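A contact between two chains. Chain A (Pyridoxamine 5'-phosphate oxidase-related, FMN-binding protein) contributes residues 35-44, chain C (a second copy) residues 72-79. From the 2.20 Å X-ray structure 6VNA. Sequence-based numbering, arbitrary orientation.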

ATOM      1  N   GLU A  35      13.740   9.927  -7.403  1.00 61.41           N
ATOM      2  CA  GLU A  35      14.363   9.756  -8.746  1.00 68.32           C
ATOM      3  C   GLU A  35      13.302   9.719  -9.856  1.00 63.44           C
ATOM      4  O   GLU A  35      13.409  10.579 -10.726  1.00 72.24           O
ATOM      5  CB  GLU A  35      15.256   8.515  -8.782  1.00 70.50           C
ATOM      6  CG  GLU A  35      16.237   8.508  -9.936  1.00 76.22           C
ATOM      7  CD  GLU A  35      17.544   7.806  -9.620  1.00 92.72           C
ATOM      8  OE1 GLU A  35      17.501   6.741  -8.964  1.00109.62           O
ATOM      9  OE2 GLU A  35      18.604   8.342 -10.002  1.00113.31           O
ATOM     10  N   THR A  36      12.325   8.796  -9.835  1.00 64.51           N
ATOM     11  CA  THR A  36      11.489   8.431 -11.026  1.00 61.54           C
ATOM     12  C   THR A  36      10.011   8.821 -10.893  1.00 56.34           C
ATOM     13  O   THR A  36       9.296   8.644 -11.896  1.00 50.64           O
ATOM     14  CB  THR A  36      11.566   6.929 -11.339  1.00 66.47           C
ATOM     15  OG1 THR A  36      10.836   6.192 -10.355  1.00 69.13           O
ATOM     16  CG2 THR A  36      12.996   6.430 -11.404  1.00 66.85           C
ATOM     17  N   GLY A  37       9.558   9.260  -9.711  1.00 54.13           N
ATOM     18  CA  GLY A  37       8.159   9.637  -9.434  1.00 51.94           C
ATOM     19  C   GLY A  37       7.162   8.476  -9.495  1.00 52.70           C
ATOM     20  O   GLY A  37       5.938   8.765  -9.436  1.00 52.55           O
ATOM     21  N   VAL A  38       7.640   7.229  -9.633  1.00 50.70           N
ATOM     22  CA  VAL A  38       6.845   5.963  -9.583  1.00 55.59           C
ATOM     23  C   VAL A  38       6.463   5.700  -8.128  1.00 50.48           C
ATOM     24  O   VAL A  38       7.282   5.913  -7.240  1.00 48.38           O
ATOM     25  CB  VAL A  38       7.636   4.756 -10.139  1.00 56.21           C
ATOM     26  CG1 VAL A  38       6.857   3.452 -10.011  1.00 58.43           C
ATOM     27  CG2 VAL A  38       8.061   4.962 -11.576  1.00 58.62           C
ATOM     28  N   PRO A  39       5.229   5.219  -7.831  1.00 58.00           N
ATOM     29  CA  PRO A  39       4.837   4.911  -6.448  1.00 51.63           C
ATOM     30  C   PRO A  39       5.684   3.766  -5.880  1.00 49.30           C
ATOM     31  O   PRO A  39       5.779   2.739  -6.522  1.00 54.03           O
ATOM     32  CB  PRO A  39       3.361   4.504  -6.553  1.00 52.99           C
ATOM     33  CG  PRO A  39       2.907   5.075  -7.891  1.00 56.29           C
ATOM     34  CD  PRO A  39       4.128   5.000  -8.788  1.00 52.90           C
ATOM     35  N   LEU A  40       6.347   3.998  -4.746  1.00 46.67           N
ATOM     36  CA  LEU A  40       6.983   2.933  -3.924  1.00 49.03           C
ATOM     37  C   LEU A  40       5.969   2.412  -2.883  1.00 47.68           C
ATOM     38  O   LEU A  40       5.488   3.227  -2.053  1.00 38.04           O
ATOM     39  CB  LEU A  40       8.197   3.529  -3.214  1.00 52.26           C
ATOM     40  CG  LEU A  40       8.927   2.564  -2.286  1.00 50.47           C
ATOM     41  CD1 LEU A  40       9.463   1.368  -3.072  1.00 48.14           C
ATOM     42  CD2 LEU A  40      10.049   3.267  -1.549  1.00 49.88           C
ATOM     43  N   VAL A  41       5.634   1.118  -2.930  1.00 49.20           N
ATOM     44  CA  VAL A  41       4.629   0.489  -2.017  1.00 43.95           C
ATOM     45  C   VAL A  41       5.381  -0.399  -1.037  1.00 43.12           C
ATOM     46  O   VAL A  41       6.033  -1.371  -1.507  1.00 38.34           O
ATOM     47  CB  VAL A  41       3.555  -0.277  -2.800  1.00 46.09           C
ATOM     48  CG1 VAL A  41       2.367  -0.598  -1.915  1.00 46.11           C
ATOM     49  CG2 VAL A  41       3.104   0.498  -4.034  1.00 49.11           C
ATOM     50  N   THR A  42       5.345  -0.029   0.250  1.00 41.10           N
ATOM     51  CA  THR A  42       6.051  -0.720   1.356  1.00 42.88           C
ATOM     52  C   THR A  42       5.061  -1.016   2.496  1.00 45.37           C
ATOM     53  O   THR A  42       4.072  -0.297   2.659  1.00 44.82           O
ATOM     54  CB  THR A  42       7.234   0.096   1.891  1.00 49.07           C
ATOM     55  OG1 THR A  42       6.732   1.326   2.412  1.00 53.36           O
ATOM     56  CG2 THR A  42       8.290   0.403   0.855  1.00 54.93           C
ATOM     57  N   ARG A  43       5.352  -2.043   3.283  1.00 50.67           N
ATOM     58  CA  ARG A  43       4.524  -2.455   4.437  1.00 53.52           C
ATOM     59  C   ARG A  43       5.032  -1.721   5.672  1.00 47.89           C
ATOM     60  O   ARG A  43       6.240  -1.776   5.904  1.00 52.07           O
ATOM     61  CB  ARG A  43       4.583  -3.967   4.664  1.00 52.79           C
ATOM     62  CG  ARG A  43       3.713  -4.408   5.830  1.00 53.74           C
ATOM     63  CD  ARG A  43       3.678  -5.902   5.945  1.00 63.51           C
ATOM     64  NE  ARG A  43       2.713  -6.498   5.045  1.00 70.62           N
ATOM     65  CZ  ARG A  43       2.611  -7.803   4.808  1.00 74.75           C
ATOM     66  NH1 ARG A  43       3.431  -8.653   5.404  1.00 79.88           N
ATOM     67  NH2 ARG A  43       1.679  -8.254   3.982  1.00 76.19           N
ATOM     68  N   ILE A  44       4.128  -1.122   6.438  1.00 45.42           N
ATOM     69  CA  ILE A  44       4.469  -0.317   7.646  1.00 47.59           C
ATOM     70  C   ILE A  44       3.586  -0.680   8.847  1.00 42.58           C
ATOM     71  O   ILE A  44       2.436  -1.099   8.663  1.00 45.70           O
ATOM     72  CB  ILE A  44       4.325   1.184   7.341  1.00 46.78           C
ATOM     73  CG1 ILE A  44       2.893   1.551   6.940  1.00 44.49           C
ATOM     74  CG2 ILE A  44       5.339   1.612   6.295  1.00 48.11           C
ATOM     75  CD1 ILE A  44       2.502   2.966   7.294  1.00 43.72           C
TER
ATOM     76  N   PRO C  72       1.222   5.554 -16.834  1.00 77.70           N
ATOM     77  CA  PRO C  72       1.348   4.111 -16.589  1.00 74.01           C
ATOM     78  C   PRO C  72       2.363   3.700 -15.504  1.00 66.31           C
ATOM     79  O   PRO C  72       2.628   2.510 -15.351  1.00 63.20           O
ATOM     80  CB  PRO C  72       1.797   3.606 -17.973  1.00 73.53           C
ATOM     81  CG  PRO C  72       2.660   4.739 -18.496  1.00 74.40           C
ATOM     82  CD  PRO C  72       1.967   6.001 -18.024  1.00 69.03           C
ATOM     83  N   ARG C  73       2.944   4.660 -14.787  1.00 60.20           N
ATOM     84  CA  ARG C  73       3.894   4.346 -13.691  1.00 64.24           C
ATOM     85  C   ARG C  73       3.113   3.618 -12.587  1.00 66.92           C
ATOM     86  O   ARG C  73       1.993   4.055 -12.248  1.00 66.16           O
ATOM     87  CB  ARG C  73       4.625   5.606 -13.217  1.00 62.98           C
ATOM     88  CG  ARG C  73       5.683   6.105 -14.191  1.00 58.52           C
ATOM     89  CD  ARG C  73       6.321   7.404 -13.717  1.00 57.31           C
ATOM     90  NE  ARG C  73       5.434   8.559 -13.705  1.00 52.76           N
ATOM     91  CZ  ARG C  73       5.767   9.766 -13.246  1.00 53.77           C
ATOM     92  NH1 ARG C  73       6.957   9.984 -12.715  1.00 56.06           N
ATOM     93  NH2 ARG C  73       4.901  10.757 -13.293  1.00 51.92           N
ATOM     94  N   ALA C  74       3.676   2.516 -12.091  1.00 62.58           N
ATOM     95  CA  ALA C  74       3.018   1.562 -11.177  1.00 62.19           C
ATOM     96  C   ALA C  74       4.049   1.043 -10.177  1.00 62.54           C
ATOM     97  O   ALA C  74       5.178   0.720 -10.623  1.00 56.92           O
ATOM     98  CB  ALA C  74       2.427   0.437 -11.981  1.00 65.07           C
ATOM     99  N   GLY C  75       3.685   1.014  -8.885  1.00 56.26           N
ATOM    100  CA  GLY C  75       4.397   0.259  -7.831  1.00 47.75           C
ATOM    101  C   GLY C  75       3.612  -0.992  -7.445  1.00 49.64           C
ATOM    102  O   GLY C  75       2.362  -0.963  -7.557  1.00 55.99           O
ATOM    103  N   LEU C  76       4.293  -2.057  -7.027  1.00 46.08           N
ATOM    104  CA  LEU C  76       3.678  -3.297  -6.497  1.00 45.89           C
ATOM    105  C   LEU C  76       4.341  -3.653  -5.165  1.00 46.34           C
ATOM    106  O   LEU C  76       5.546  -3.438  -5.020  1.00 45.00           O
ATOM    107  CB  LEU C  76       3.869  -4.432  -7.503  1.00 49.70           C
ATOM    108  CG  LEU C  76       3.061  -4.368  -8.798  1.00 54.92           C
ATOM    109  CD1 LEU C  76       3.479  -5.512  -9.709  1.00 59.66           C
ATOM    110  CD2 LEU C  76       1.568  -4.440  -8.537  1.00 59.78           C
ATOM    111  N   LEU C  77       3.569  -4.177  -4.217  1.00 45.90           N
ATOM    112  CA  LEU C  77       4.116  -4.799  -2.988  1.00 43.87           C
ATOM    113  C   LEU C  77       3.589  -6.231  -2.950  1.00 48.66           C
ATOM    114  O   LEU C  77       2.361  -6.427  -3.085  1.00 40.82           O
ATOM    115  CB  LEU C  77       3.681  -4.001  -1.755  1.00 39.80           C
ATOM    116  CG  LEU C  77       3.980  -4.653  -0.408  1.00 39.45           C
ATOM    117  CD1 LEU C  77       5.472  -4.806  -0.201  1.00 38.84           C
ATOM    118  CD2 LEU C  77       3.375  -3.863   0.747  1.00 40.90           C
ATOM    119  N   ILE C  78       4.499  -7.194  -2.852  1.00 55.09           N
ATOM    120  CA  ILE C  78       4.166  -8.639  -2.797  1.00 59.89           C
ATOM    121  C   ILE C  78       4.699  -9.164  -1.467  1.00 60.47           C
ATOM    122  O   ILE C  78       5.910  -9.003  -1.214  1.00 64.95           O
ATOM    123  CB  ILE C  78       4.715  -9.345  -4.049  1.00 70.85           C
ATOM    124  CG1 ILE C  78       4.133  -8.702  -5.313  1.00 76.17           C
ATOM    125  CG2 ILE C  78       4.423 -10.837  -4.005  1.00 75.07           C
ATOM    126  CD1 ILE C  78       4.742  -9.206  -6.599  1.00 83.02           C
ATOM    127  N   ALA C  79       3.792  -9.646  -0.610  1.00 67.36           N
ATOM    128  CA  ALA C  79       4.093 -10.271   0.698  1.00 73.88           C
ATOM    129  C   ALA C  79       3.475 -11.675   0.741  1.00 69.04           C
ATOM    130  O   ALA C  79       4.274 -12.609   0.983  1.00 76.17           O
ATOM    131  CB  ALA C  79       3.601  -9.393   1.822  1.00 69.67           C
TER

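Two strands from two copies of the same protein, residues 39-44 of chain A and 73-78 of chain C, run side by side in nearly the same direction, 13° apart, with axes approaching to 5.5 Å. Despite this alignment, no backbone-to-backbone hydrogen bond links them. Much of the contact comes from alternate side chains, those of Pro A39, Val A41 and Arg A43 pointing toward chain C, and those of Arg C73 and Leu C77 pointing back.

Glu A35 lies out of reach, so the contact opens at Thr A36. Its carbonyl oxygen accepts the one hydrogen bond between the stretches, from Arg C73, with NH1 of Arg C73 2.8 Å from O of Thr A36. The oxygen sits at the edge of the guanidinium, near its plane, where the N-H bonds point. OG1 of Thr A36 accepts a weak hydrogen bond from N of Val A38, 3.4 Å away, and is also bonded just beyond the stretches.

Gly A37 suits the turn in two ways. Its positive phi favours glycine, and a CB here would lie only 2.5 Å from NH1 of Arg C73. Without one, the guanidinium can settle against the backbone, its NH1 3.5 Å from CA of Gly A37, while O of Gly A37 lies over one face.

Val A38, buried, brings apolar bulk to the aliphatic part of Arg C73: its CG2 packs 3.7 Å from CD of Arg C73, and its CG1 lies 3.3 Å from O of Ala C74.

At Pro A39 the strands come especially close. Its ring rests near the backbone of Arg C73 and Ala C74; having no N-H, it leaves no backbone donor unpaired there. Its O makes a CA-H...O contact with Gly C75, 3.1 Å from CA of that glycine. The missing side chain matters: a CB on Gly C75 would point toward chain A and fall 2.0 Å from O of Pro A39.

Leu A40 points away and makes no contact. Val A41 turns back, placing CG2 3.8 Å from C of Gly C75 and CG1 3.7 Å from CB of Leu C77, an apolar contact between two buried side chains. Thr A42 again points away, but Leu C77 reaches its backbone, with CD2 3.7 Å from C of Thr A42.

Arg A43 pairs an aliphatic base, its CB 4.1 Å from CD2 of Leu C77, with a polar end whose NH1 is hydrogen-bonded elsewhere in the structure. CB of Ala C79 lies 3.1 Å from NH2 of Arg A43, an unusually short contact, with the methyl over one face of the guanidinium. Ile A44 lies beyond reach.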